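Local coordinates for phosphoserine aminotransferase (Bacillus alcalophilus, PDB 1W23), which catalyses the reversible, pyridoxal-phosphate-dependent transamination that makes phosphoserine from 3-phosphohydroxypyruvate in serine biosynthesis, acting as a homodimer, at residues A[77-82]-A[189-194]; A[128-133]-A[291-296]; A[155-160]-A[174-179]; A[194-199]-A[336-341]. All blocks are in the same frame, centred on the assembly; numbering follows the deposited sequence. Where two conformers were deposited one is given.

In the fold
Interaction 1 joins helix 75-87, at 77-82, to strand 189-193 of the central mixed sheet. Inside its loop interaction 2 opens at 128-133, after strand 115-121, and closes only at 291-296, before strand 298-302, so the two cross. Interaction 3, tying strand 156-157 to the loop after strand 169-172, is nested within both. Interaction 4 starts at 194-199, overlapping interaction 1 at Ala-194, and ties the loop after strand 189-193 to 336-341, before helix 343-359; it follows interactions 1 and 3 in series and crosses interaction 2. Interactions 1, 3 and 4 touch the cofactor. Gln-157 couples interaction 3 to interaction 2, and Asn-197 and Asn-339 reach from interaction 4 to the turn of interaction 3.

Interaction 1: A[77-82]-A[189-194]; sequences SLQFTM and MIYAGA. With PLP (pyridoxal-5'-phosphate), chain J.
Gln-79 and Phe-80 of helix 75-87 meet Tyr-191 of strand 189-193 in a buried helix-on-sheet contact beside the cofactor. The axes of 77-82 and 189-193 approach to 9.1 Å, their directions 150° apart. Gln-79 lays its CB over one face of the Tyr-191 ring, a CH-pi contact of 3.8 Å from CB to the centroid, while its amide bends aside and OE1 bonds to Tyr-226. Phe-80 instead offers its ring edge: Phe-80 CD2 is 3.2 Å from Tyr-191 OH, close to the phenylalanine plane. Tyr-191 CG sits between its backbone N and carbonyl carbon (chi1 60°), which raises the ring off the strand toward the helix. This is the large-domain sheet of fold type I pyridoxal-phosphate enzymes, with the helix N terminus at the phosphate: Ser-77 N and OG both bond PLP O2P, at 2.8 Å from N and 2.6 Å from OG. A small hydroxyl residue suits that place. Phe-80 CZ packs 3.7 Å from PLP C6. A leucine in place of Tyr-191 would probably leave His-146 NE2 without its hydroxyl partner and open a gap under Gln-79 CB. Water 1 links Tyr-191 OH to Gln-79 O, 3.0 Å from each.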
# COMPACT_ATOMS: atom_id res chain seq x y z
N SER A 77 5.17 7.15 -7.20
CA SER A 77 5.16 6.81 -8.62
C SER A 77 3.75 6.77 -9.18
O SER A 77 3.55 7.16 -10.34
CB SER A 77 5.84 5.46 -8.86
OG SER A 77 7.21 5.51 -8.50
N LEU A 78 2.73 6.33 -8.39
CA LEU A 78 1.39 6.38 -8.92
C LEU A 78 0.91 7.79 -9.07
O LEU A 78 0.11 8.11 -9.99
CB LEU A 78 0.41 5.54 -8.07
CG LEU A 78 -0.96 5.34 -8.70
CD1 LEU A 78 -0.93 4.56 -10.01
CD2 LEU A 78 -1.88 4.66 -7.70
N GLN A 79 1.35 8.72 -8.20
CA GLN A 79 0.99 10.12 -8.35
C GLN A 79 1.55 10.71 -9.64
O GLN A 79 0.91 11.63 -10.19
CB GLN A 79 1.49 10.94 -7.13
CG GLN A 79 0.83 10.51 -5.82
CD GLN A 79 -0.69 10.60 -5.97
OE1 GLN A 79 -1.19 11.72 -6.24
NE2 GLN A 79 -1.38 9.50 -5.80
N PHE A 80 2.66 10.22 -10.14
CA PHE A 80 3.17 10.71 -11.42
C PHE A 80 2.15 10.60 -12.53
O PHE A 80 2.11 11.44 -13.42
CB PHE A 80 4.43 9.97 -11.85
CG PHE A 80 5.65 10.10 -10.94
CD1 PHE A 80 6.66 9.18 -11.06
CD2 PHE A 80 5.79 11.14 -10.04
CE1 PHE A 80 7.83 9.28 -10.31
CE2 PHE A 80 6.94 11.25 -9.28
CZ PHE A 80 7.96 10.36 -9.44
N THR A 81 1.33 9.55 -12.53
CA THR A 81 0.25 9.40 -13.53
C THR A 81 -1.08 9.95 -13.02
O THR A 81 -1.85 10.57 -13.79
CB THR A 81 0.15 7.95 -14.03
OG1 THR A 81 -0.73 7.96 -15.19
CG2 THR A 81 -0.39 6.96 -13.05
N MET A 82 -1.44 9.81 -11.73
CA MET A 82 -2.72 10.29 -11.25
C MET A 82 -2.86 11.78 -11.42
O MET A 82 -3.92 12.28 -11.76
CB MET A 82 -2.90 9.77 -9.82
CG MET A 82 -4.30 9.89 -9.30
SD MET A 82 -4.44 9.10 -7.70
CE MET A 82 -6.05 9.59 -7.13
N MET A 189 -1.05 21.32 -4.86
CA MET A 189 -0.96 19.93 -4.40
C MET A 189 0.48 19.63 -4.02
O MET A 189 1.43 20.04 -4.75
CB MET A 189 -1.48 19.00 -5.49
CG MET A 189 -1.46 17.54 -5.08
SD MET A 189 -2.20 16.45 -6.30
CE MET A 189 -0.73 15.43 -6.55
N ILE A 190 0.66 18.88 -2.97
CA ILE A 190 1.94 18.32 -2.52
C ILE A 190 1.76 16.83 -2.34
O ILE A 190 0.72 16.40 -1.80
CB ILE A 190 2.33 18.94 -1.16
CG1 ILE A 190 2.63 20.43 -1.30
CG2 ILE A 190 3.41 18.15 -0.50
CD1 ILE A 190 2.63 21.15 0.00
N TYR A 191 2.70 16.01 -2.79
CA TYR A 191 2.61 14.59 -2.52
C TYR A 191 3.97 14.06 -2.08
O TYR A 191 5.05 14.59 -2.40
CB TYR A 191 2.10 13.80 -3.71
CG TYR A 191 2.89 13.86 -4.96
CD1 TYR A 191 3.78 12.87 -5.33
CD2 TYR A 191 2.75 14.92 -5.89
CE1 TYR A 191 4.53 12.90 -6.50
CE2 TYR A 191 3.47 14.95 -7.07
CZ TYR A 191 4.37 13.94 -7.37
OH TYR A 191 5.07 13.92 -8.56
N ALA A 192 3.92 12.93 -1.34
CA ALA A 192 5.13 12.33 -0.81
C ALA A 192 4.84 10.88 -0.42
O ALA A 192 3.95 10.63 0.39
CB ALA A 192 5.57 13.02 0.49
N GLY A 193 5.62 9.94 -0.94
CA GLY A 193 5.65 8.61 -0.32
C GLY A 193 6.09 8.76 1.12
O GLY A 193 6.97 9.58 1.43
N ALA A 194 5.51 8.03 2.05
CA ALA A 194 5.83 8.24 3.45
C ALA A 194 7.23 7.80 3.83
O ALA A 194 7.74 8.33 4.85
CB ALA A 194 4.84 7.52 4.34
N1 PLP J . 10.00 10.90 -5.89
C2 PLP J . 11.10 11.08 -5.07
C2A PLP J . 11.60 12.47 -4.92
C3 PLP J . 11.66 9.99 -4.42
O3 PLP J . 12.69 10.17 -3.62
C4 PLP J . 11.11 8.67 -4.63
C4A PLP J . 11.69 7.53 -3.87
C5 PLP J . 9.99 8.54 -5.46
C6 PLP J . 9.48 9.66 -6.10
C5A PLP J . 9.36 7.21 -5.77
O4P PLP J . 8.51 6.82 -4.63
P PLP J . 7.76 5.37 -4.66
O1P PLP J . 8.84 4.33 -4.70
O2P PLP J . 6.89 5.34 -5.91
O3P PLP J . 6.94 5.43 -3.38
O HOH W 1 2.74 13.97 -10.40

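Interaction 2: A[128-133]-A[291-296]; sequences QSIPDF and KGSRSL
Ser-293 OG accepts the backbone N-H of Ile-130 at 3.0 Å from Ile-130 N, and the bond is nearly straight at 166°. It joins two loops: 128-133 follows strand 115-121, whereas 291-296 begins with a short 3-10 turn and precedes strand 298-302. With OG anti to its own carbonyl carbon (chi1 -67°), Ser-293 presents the hydroxyl to the backbone of 128-133. The same oxygen lies 3.4 Å from Ser-129 CA and 3.8 Å from Ile-130 CG1, while Ser-293 CB rests 3.7 Å from Ser-129 CA. Serine suits this buried place because it is small: the CA atoms of Ser-129 and Ser-293 come within 5.2 Å, which leaves little room for a longer side chain. An alanine here would probably leave the amide of Ile-130 without its acceptor. Backbone hydrogen bonds extend the join, Gln-128 pairing with Glu-290 and Ser-293 with Gln-157, and Ser-129 O takes a bond from Thr-122 OG1. Ile-130 packs on Thr-156 of strand 156-157, and the neighbouring Arg-294 ties 291-296 to helix 259-279 by a salt bridge to Asp-279.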
# COMPACT_ATOMS: atom_id res chain seq x y z
N GLN A 128 23.38 19.60 -10.94
CA GLN A 128 24.17 20.07 -9.80
C GLN A 128 23.48 21.17 -9.04
O GLN A 128 23.96 21.57 -7.96
CB GLN A 128 25.54 20.57 -10.25
CG GLN A 128 26.41 19.49 -10.83
CD GLN A 128 27.71 20.02 -11.40
OE1 GLN A 128 28.50 20.60 -10.67
NE2 GLN A 128 27.98 19.78 -12.65
N SER A 129 22.39 21.75 -9.53
CA SER A 129 21.75 22.91 -8.93
C SER A 129 20.27 22.98 -9.27
O SER A 129 19.76 22.34 -10.17
CB SER A 129 22.43 24.20 -9.42
OG SER A 129 22.20 24.46 -10.78
N ILE A 130 19.60 23.86 -8.51
CA ILE A 130 18.23 24.26 -8.85
C ILE A 130 18.28 25.44 -9.76
O ILE A 130 19.03 26.41 -9.46
CB ILE A 130 17.48 24.60 -7.55
CG1 ILE A 130 17.58 23.49 -6.47
CG2 ILE A 130 16.03 25.00 -7.82
CD1 ILE A 130 17.12 22.12 -6.92
N PRO A 131 17.56 25.49 -10.89
CA PRO A 131 17.59 26.69 -11.76
C PRO A 131 16.98 27.87 -11.06
O PRO A 131 16.09 27.80 -10.21
CB PRO A 131 16.74 26.26 -12.96
CG PRO A 131 15.90 25.16 -12.46
CD PRO A 131 16.67 24.44 -11.40
N ASP A 132 17.47 29.07 -11.42
CA ASP A 132 16.94 30.32 -11.01
C ASP A 132 15.50 30.43 -11.51
O ASP A 132 15.21 30.11 -12.66
CB ASP A 132 17.79 31.42 -11.66
CG ASP A 132 19.20 31.60 -11.20
OD1 ASP A 132 19.95 32.35 -11.89
OD2 ASP A 132 19.56 31.07 -10.13
N PHE A 133 14.60 30.92 -10.66
CA PHE A 133 13.21 30.99 -11.02
C PHE A 133 12.99 31.92 -12.21
O PHE A 133 11.97 31.75 -12.92
CB PHE A 133 12.39 31.47 -9.84
CG PHE A 133 12.47 30.53 -8.63
CD1 PHE A 133 12.04 30.98 -7.38
CD2 PHE A 133 12.94 29.23 -8.68
CE1 PHE A 133 12.09 30.21 -6.22
CE2 PHE A 133 13.02 28.45 -7.53
CZ PHE A 133 12.59 28.92 -6.31
N LYS A 291 27.13 24.41 -3.87
CA LYS A 291 26.87 24.70 -2.46
C LYS A 291 25.51 25.34 -2.23
O LYS A 291 24.82 24.99 -1.22
CB LYS A 291 28.00 25.61 -1.91
CG LYS A 291 29.27 24.76 -1.56
CD LYS A 291 30.30 25.68 -0.93
CE LYS A 291 31.58 24.84 -0.74
NZ LYS A 291 32.61 25.64 -0.02
N GLY A 292 25.06 26.23 -3.12
CA GLY A 292 23.80 26.92 -2.92
C GLY A 292 22.57 26.06 -3.06
O GLY A 292 21.45 26.52 -2.74
N SER A 293 22.73 24.83 -3.56
CA SER A 293 21.63 23.89 -3.79
C SER A 293 21.75 22.65 -2.95
O SER A 293 21.01 21.70 -3.15
CB SER A 293 21.59 23.50 -5.27
OG SER A 293 21.23 24.65 -6.08
N ARG A 294 22.70 22.58 -2.01
CA ARG A 294 22.94 21.37 -1.21
C ARG A 294 21.71 20.93 -0.44
O ARG A 294 21.14 21.71 0.31
CB ARG A 294 24.05 21.62 -0.21
CG ARG A 294 25.44 21.44 -0.81
CD ARG A 294 26.55 21.92 0.11
NE ARG A 294 27.84 21.40 -0.39
CZ ARG A 294 29.00 21.56 0.27
NH1 ARG A 294 29.09 22.34 1.36
NH2 ARG A 294 30.08 20.95 -0.25
N SER A 295 21.34 19.66 -0.59
CA SER A 295 20.25 19.08 0.14
C SER A 295 20.63 18.86 1.60
O SER A 295 21.73 18.44 1.96
CB SER A 295 19.90 17.73 -0.50
OG SER A 295 18.92 17.02 0.28
N LEU A 296 19.65 19.09 2.49
CA LEU A 296 19.72 18.73 3.90
C LEU A 296 19.34 17.29 4.17
O LEU A 296 19.49 16.83 5.30
CB LEU A 296 18.85 19.69 4.72
CG LEU A 296 19.32 21.14 4.68
CD1 LEU A 296 18.28 22.03 5.36
CD2 LEU A 296 20.68 21.32 5.34

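Interaction 3: A[155-160]-A[174-179]; sequences GTQYQN and SSDILS. With PLP (pyridoxal-5'-phosphate), chain J.
Gln-157 and Asp-176 meet through the less usual lone pair of a carboxylate: Gln-157 NE2 donates to the anti side of Asp-176 OD2, away from the other oxygen, at 2.9 Å and 169°. One direct hydrogen bond therefore spans backbones whose nearest CA atoms, those of Gln-157 and Asp-176, are 8.5 Å apart. It ties the short strand 156-157 to a type II beta turn, Asp-176 to Ser-179, in the loop that leaves strand 169-172 of the fold type I aminotransferase sheet. Glutamine is long enough for the gap: its CG is anti to the backbone N (chi1 -177°) and the chain stays extended beyond it, carrying the amide across with the acceptor almost in its plane. The carboxylate is turned well out of that plane.

Asp-176 has further partners, since OD1 bonds Ser-149 OG and OD2 makes a salt bridge to Arg-180; these would probably favour the charged form of the buried acid. Gln-157 OE1 accepts from Leu-296 N, which helps fix the amide's rotation. Gln-157 NE2 also donates to water 2, which in turn donates to Ser-179 OG at 2.8 Å. Ser-179 OG passes the relay on to Asp-176 O at 2.6 Å, and Ser-179 N bonds the same carbonyl, so a serine closes the turn with two grips. Leu-178 carries the positive phi of this turn type. At the start of the loop Ser-174 CB packs against the cofactor, 3.6 Å from PLP C2. On the strand side, Gln-159 NE2 bonds Gln-157 O at 2.9 Å, standing 49° above the carbonyl plane.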
# COMPACT_ATOMS: atom_id res chain seq x y z
N GLY A 155 21.07 14.90 -4.68
CA GLY A 155 21.46 15.61 -3.46
C GLY A 155 21.31 17.11 -3.55
O GLY A 155 22.08 17.85 -2.90
N THR A 156 20.33 17.60 -4.28
CA THR A 156 20.02 19.02 -4.38
C THR A 156 18.60 19.28 -3.88
O THR A 156 17.76 18.37 -3.86
CB THR A 156 20.14 19.53 -5.84
OG1 THR A 156 19.16 18.82 -6.59
CG2 THR A 156 21.52 19.32 -6.42
N GLN A 157 18.33 20.53 -3.48
CA GLN A 157 17.06 20.86 -2.85
C GLN A 157 16.72 22.32 -3.06
O GLN A 157 17.60 23.20 -2.95
CB GLN A 157 17.20 20.57 -1.33
CG GLN A 157 15.99 20.76 -0.49
CD GLN A 157 16.23 20.45 0.97
OE1 GLN A 157 17.38 20.53 1.46
NE2 GLN A 157 15.16 20.07 1.71
N TYR A 158 15.45 22.59 -3.30
CA TYR A 158 14.92 23.95 -3.32
C TYR A 158 15.12 24.61 -1.96
O TYR A 158 14.76 24.04 -0.92
CB TYR A 158 13.45 23.95 -3.67
CG TYR A 158 13.12 23.77 -5.15
CD1 TYR A 158 13.31 22.55 -5.80
CD2 TYR A 158 12.59 24.82 -5.90
CE1 TYR A 158 12.99 22.39 -7.14
CE2 TYR A 158 12.28 24.66 -7.22
CZ TYR A 158 12.47 23.45 -7.86
OH TYR A 158 12.15 23.33 -9.20
N GLN A 159 15.63 25.85 -1.97
CA GLN A 159 15.78 26.64 -0.74
C GLN A 159 14.50 27.35 -0.41
O GLN A 159 14.32 27.69 0.78
CB GLN A 159 16.90 27.69 -0.91
CG GLN A 159 18.21 27.02 -1.25
CD GLN A 159 18.55 25.95 -0.22
OE1 GLN A 159 18.76 26.34 0.96
NE2 GLN A 159 18.56 24.68 -0.61
N ASN A 160 13.69 27.63 -1.37
CA ASN A 160 12.41 28.34 -1.26
C ASN A 160 11.68 28.01 -2.55
O ASN A 160 12.23 27.26 -3.40
CB ASN A 160 12.60 29.83 -1.01
CG ASN A 160 13.67 30.37 -1.93
OD1 ASN A 160 13.53 30.21 -3.14
ND2 ASN A 160 14.71 30.97 -1.38
N SER A 174 8.57 13.96 -1.72
CA SER A 174 8.84 12.68 -1.10
C SER A 174 10.02 12.69 -0.15
O SER A 174 9.91 12.13 0.95
CB SER A 174 9.10 11.62 -2.15
OG SER A 174 7.95 11.33 -2.94
N SER A 175 11.15 13.30 -0.53
CA SER A 175 12.35 13.16 0.28
C SER A 175 12.66 14.35 1.17
O SER A 175 13.69 14.33 1.85
CB SER A 175 13.52 12.71 -0.58
OG SER A 175 13.70 13.60 -1.68
N ASP A 176 11.77 15.35 1.28
CA ASP A 176 11.97 16.40 2.27
C ASP A 176 10.69 16.90 2.93
O ASP A 176 10.78 17.85 3.74
CB ASP A 176 12.78 17.59 1.74
CG ASP A 176 12.03 18.50 0.77
OD1 ASP A 176 10.89 18.12 0.39
OD2 ASP A 176 12.62 19.55 0.40
N ILE A 177 9.55 16.28 2.74
CA ILE A 177 8.33 16.77 3.42
C ILE A 177 8.51 16.72 4.94
O ILE A 177 8.99 15.77 5.51
CB ILE A 177 7.11 15.95 3.00
CG1 ILE A 177 5.82 16.57 3.50
CG2 ILE A 177 7.26 14.46 3.35
CD1 ILE A 177 4.55 16.03 2.86
N LEU A 178 8.08 17.80 5.58
CA LEU A 178 8.11 17.90 7.06
C LEU A 178 9.49 17.72 7.64
O LEU A 178 9.68 17.28 8.76
CB LEU A 178 7.06 17.00 7.70
CG LEU A 178 6.67 17.24 9.14
CD1 LEU A 178 6.67 18.66 9.60
CD2 LEU A 178 5.33 16.55 9.44
N SER A 179 10.48 18.26 6.88
CA SER A 179 11.84 18.44 7.39
C SER A 179 12.14 19.88 7.82
O SER A 179 13.23 20.15 8.30
CB SER A 179 12.86 18.02 6.33
OG SER A 179 12.77 18.84 5.18
N1 PLP J . 10.00 10.90 -5.89
C2 PLP J . 11.10 11.08 -5.07
C2A PLP J . 11.60 12.47 -4.92
C3 PLP J . 11.66 9.99 -4.42
O3 PLP J . 12.69 10.17 -3.62
C4 PLP J . 11.11 8.67 -4.63
C4A PLP J . 11.69 7.53 -3.87
C5 PLP J . 9.99 8.54 -5.46
C6 PLP J . 9.48 9.66 -6.10
C5A PLP J . 9.36 7.21 -5.77
O4P PLP J . 8.51 6.82 -4.63
P PLP J . 7.76 5.37 -4.66
O1P PLP J . 8.84 4.33 -4.70
O2P PLP J . 6.89 5.34 -5.91
O3P PLP J . 6.94 5.43 -3.38
O HOH W 2 15.32 19.72 4.61

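Interaction 4: A[194-199]-A[336-341]; sequences AQKNLG and SIYNAV. With PLP (pyridoxal-5'-phosphate), chain J.
Lys-196 packs its aliphatic chain on Tyr-338, and Asn-197 beside it bonds Asn-339; together they join the cofactor-lysine loop of this fold type I enzyme to the turn before helix 343-359. At the cofactor, Lys-196 NZ lies 1.7 Å from PLP C4A, close enough for a covalent link but long for an imine, so the state of the bond is doubtful; Gln-195 NE2 donates to PLP O3P at 2.9 Å. In this family the lysine amine forms the internal aldimine, and its flexible chain reaches the aldehyde carbon.

The CH-pi contact comes from the same lysine. Its CB stands over the centre of the Tyr-338 ring, 3.9 Å from the centroid and 12° off the normal, and the two side chains run alongside in the same direction, with CG carried on toward the phenol end. The ring is thus a flat floor for the lysine, anchored at its far end by Tyr-338 OH to Ala-9 O.

Among polar contacts, Asn-339 N donates to Asn-197 OD1 at 2.8 Å, almost linearly at 174°. The two asparagine amides stack with planes 18° apart and CG of Asn-197 3.6 Å from CG of Asn-339. Asparagine suits both places, since each ND2 is also used: Asn-197 bonds Ile-177 O and Asn-339 bonds Leu-178 O. Water 3 makes a second bridge, donating to Lys-196 O at 3.1 Å and accepting from Ala-340 N at 2.9 Å.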
# COMPACT_ATOMS: atom_id res chain seq x y z
N ALA A 194 5.51 8.03 2.05
CA ALA A 194 5.83 8.24 3.45
C ALA A 194 7.23 7.80 3.83
O ALA A 194 7.74 8.33 4.85
CB ALA A 194 4.84 7.52 4.34
N GLN A 195 7.84 6.90 3.11
CA GLN A 195 9.00 6.10 3.56
C GLN A 195 10.33 6.82 3.61
O GLN A 195 11.38 6.18 3.69
CB GLN A 195 9.13 4.87 2.69
CG GLN A 195 9.49 5.14 1.23
CD GLN A 195 8.31 5.31 0.27
OE1 GLN A 195 7.16 5.49 0.69
NE2 GLN A 195 8.60 5.23 -1.04
N LYS A 196 10.38 8.14 3.66
CA LYS A 196 11.64 8.92 3.91
C LYS A 196 11.52 9.70 5.20
O LYS A 196 12.40 9.47 6.05
CB LYS A 196 11.94 9.77 2.67
CG LYS A 196 12.57 9.05 1.52
CD LYS A 196 11.95 9.08 0.12
CE LYS A 196 12.52 8.03 -0.79
NZ LYS A 196 12.16 8.11 -2.31
N ASN A 197 10.55 10.57 5.43
CA ASN A 197 10.40 11.37 6.62
C ASN A 197 9.15 11.17 7.42
O ASN A 197 9.01 11.81 8.49
CB ASN A 197 10.37 12.86 6.25
CG ASN A 197 11.71 13.45 6.32
OD1 ASN A 197 12.68 12.93 6.89
ND2 ASN A 197 11.64 14.64 5.81
N LEU A 198 8.25 10.29 6.91
CA LEU A 198 7.01 10.21 7.61
C LEU A 198 6.66 8.87 8.20
O LEU A 198 5.81 8.81 9.07
CB LEU A 198 5.89 10.69 6.72
CG LEU A 198 6.04 12.10 6.17
CD1 LEU A 198 4.82 12.42 5.30
CD2 LEU A 198 6.21 13.11 7.30
N GLY A 199 7.28 7.81 7.73
CA GLY A 199 6.61 6.56 8.18
C GLY A 199 7.22 5.47 7.29
O GLY A 199 8.11 5.69 6.48
N SER A 336 21.99 9.48 3.30
CA SER A 336 20.62 9.95 3.50
C SER A 336 20.43 10.21 4.99
O SER A 336 20.69 9.34 5.82
CB SER A 336 19.63 8.96 2.94
OG SER A 336 19.77 8.81 1.54
N ILE A 337 20.05 11.45 5.30
CA ILE A 337 20.01 12.02 6.63
C ILE A 337 18.64 12.65 6.91
O ILE A 337 18.49 13.77 7.34
CB ILE A 337 21.19 12.99 6.86
CG1 ILE A 337 21.31 14.06 5.77
CG2 ILE A 337 22.48 12.21 7.01
CD1 ILE A 337 22.30 15.17 6.13
N TYR A 338 17.59 11.86 6.64
CA TYR A 338 16.22 12.22 6.92
C TYR A 338 16.01 12.51 8.39
O TYR A 338 16.89 12.27 9.23
CB TYR A 338 15.32 11.07 6.46
CG TYR A 338 15.49 10.70 5.00
CD1 TYR A 338 15.74 9.40 4.62
CD2 TYR A 338 15.40 11.62 3.98
CE1 TYR A 338 15.89 9.03 3.32
CE2 TYR A 338 15.52 11.27 2.67
CZ TYR A 338 15.75 9.96 2.32
OH TYR A 338 15.91 9.65 0.97
N ASN A 339 14.83 13.00 8.73
CA ASN A 339 14.54 13.50 10.09
C ASN A 339 15.03 12.56 11.20
O ASN A 339 15.60 13.03 12.19
CB ASN A 339 13.04 13.63 10.26
CG ASN A 339 12.39 14.81 9.56
OD1 ASN A 339 13.06 15.68 9.01
ND2 ASN A 339 11.06 14.86 9.59
N ALA A 340 14.76 11.26 11.07
CA ALA A 340 15.02 10.33 12.17
C ALA A 340 16.45 9.81 12.25
O ALA A 340 16.77 9.11 13.21
CB ALA A 340 14.05 9.17 12.12
N VAL A 341 17.30 10.13 11.30
CA VAL A 341 18.69 9.69 11.42
C VAL A 341 19.33 10.42 12.58
O VAL A 341 19.33 11.67 12.61
CB VAL A 341 19.45 9.90 10.09
CG1 VAL A 341 20.92 9.60 10.26
CG2 VAL A 341 18.83 9.07 8.97
N1 PLP J . 10.00 10.90 -5.89
C2 PLP J . 11.10 11.08 -5.07
C2A PLP J . 11.60 12.47 -4.92
C3 PLP J . 11.66 9.99 -4.42
O3 PLP J . 12.69 10.17 -3.62
C4 PLP J . 11.11 8.67 -4.63
C4A PLP J . 11.69 7.53 -3.87
C5 PLP J . 9.99 8.54 -5.46
C6 PLP J . 9.48 9.66 -6.10
C5A PLP J . 9.36 7.21 -5.77
O4P PLP J . 8.51 6.82 -4.63
P PLP J . 7.76 5.37 -4.66
O1P PLP J . 8.84 4.33 -4.70
O2P PLP J . 6.89 5.34 -5.91
O3P PLP J . 6.94 5.43 -3.38
O HOH W 3 13.15 10.04 8.98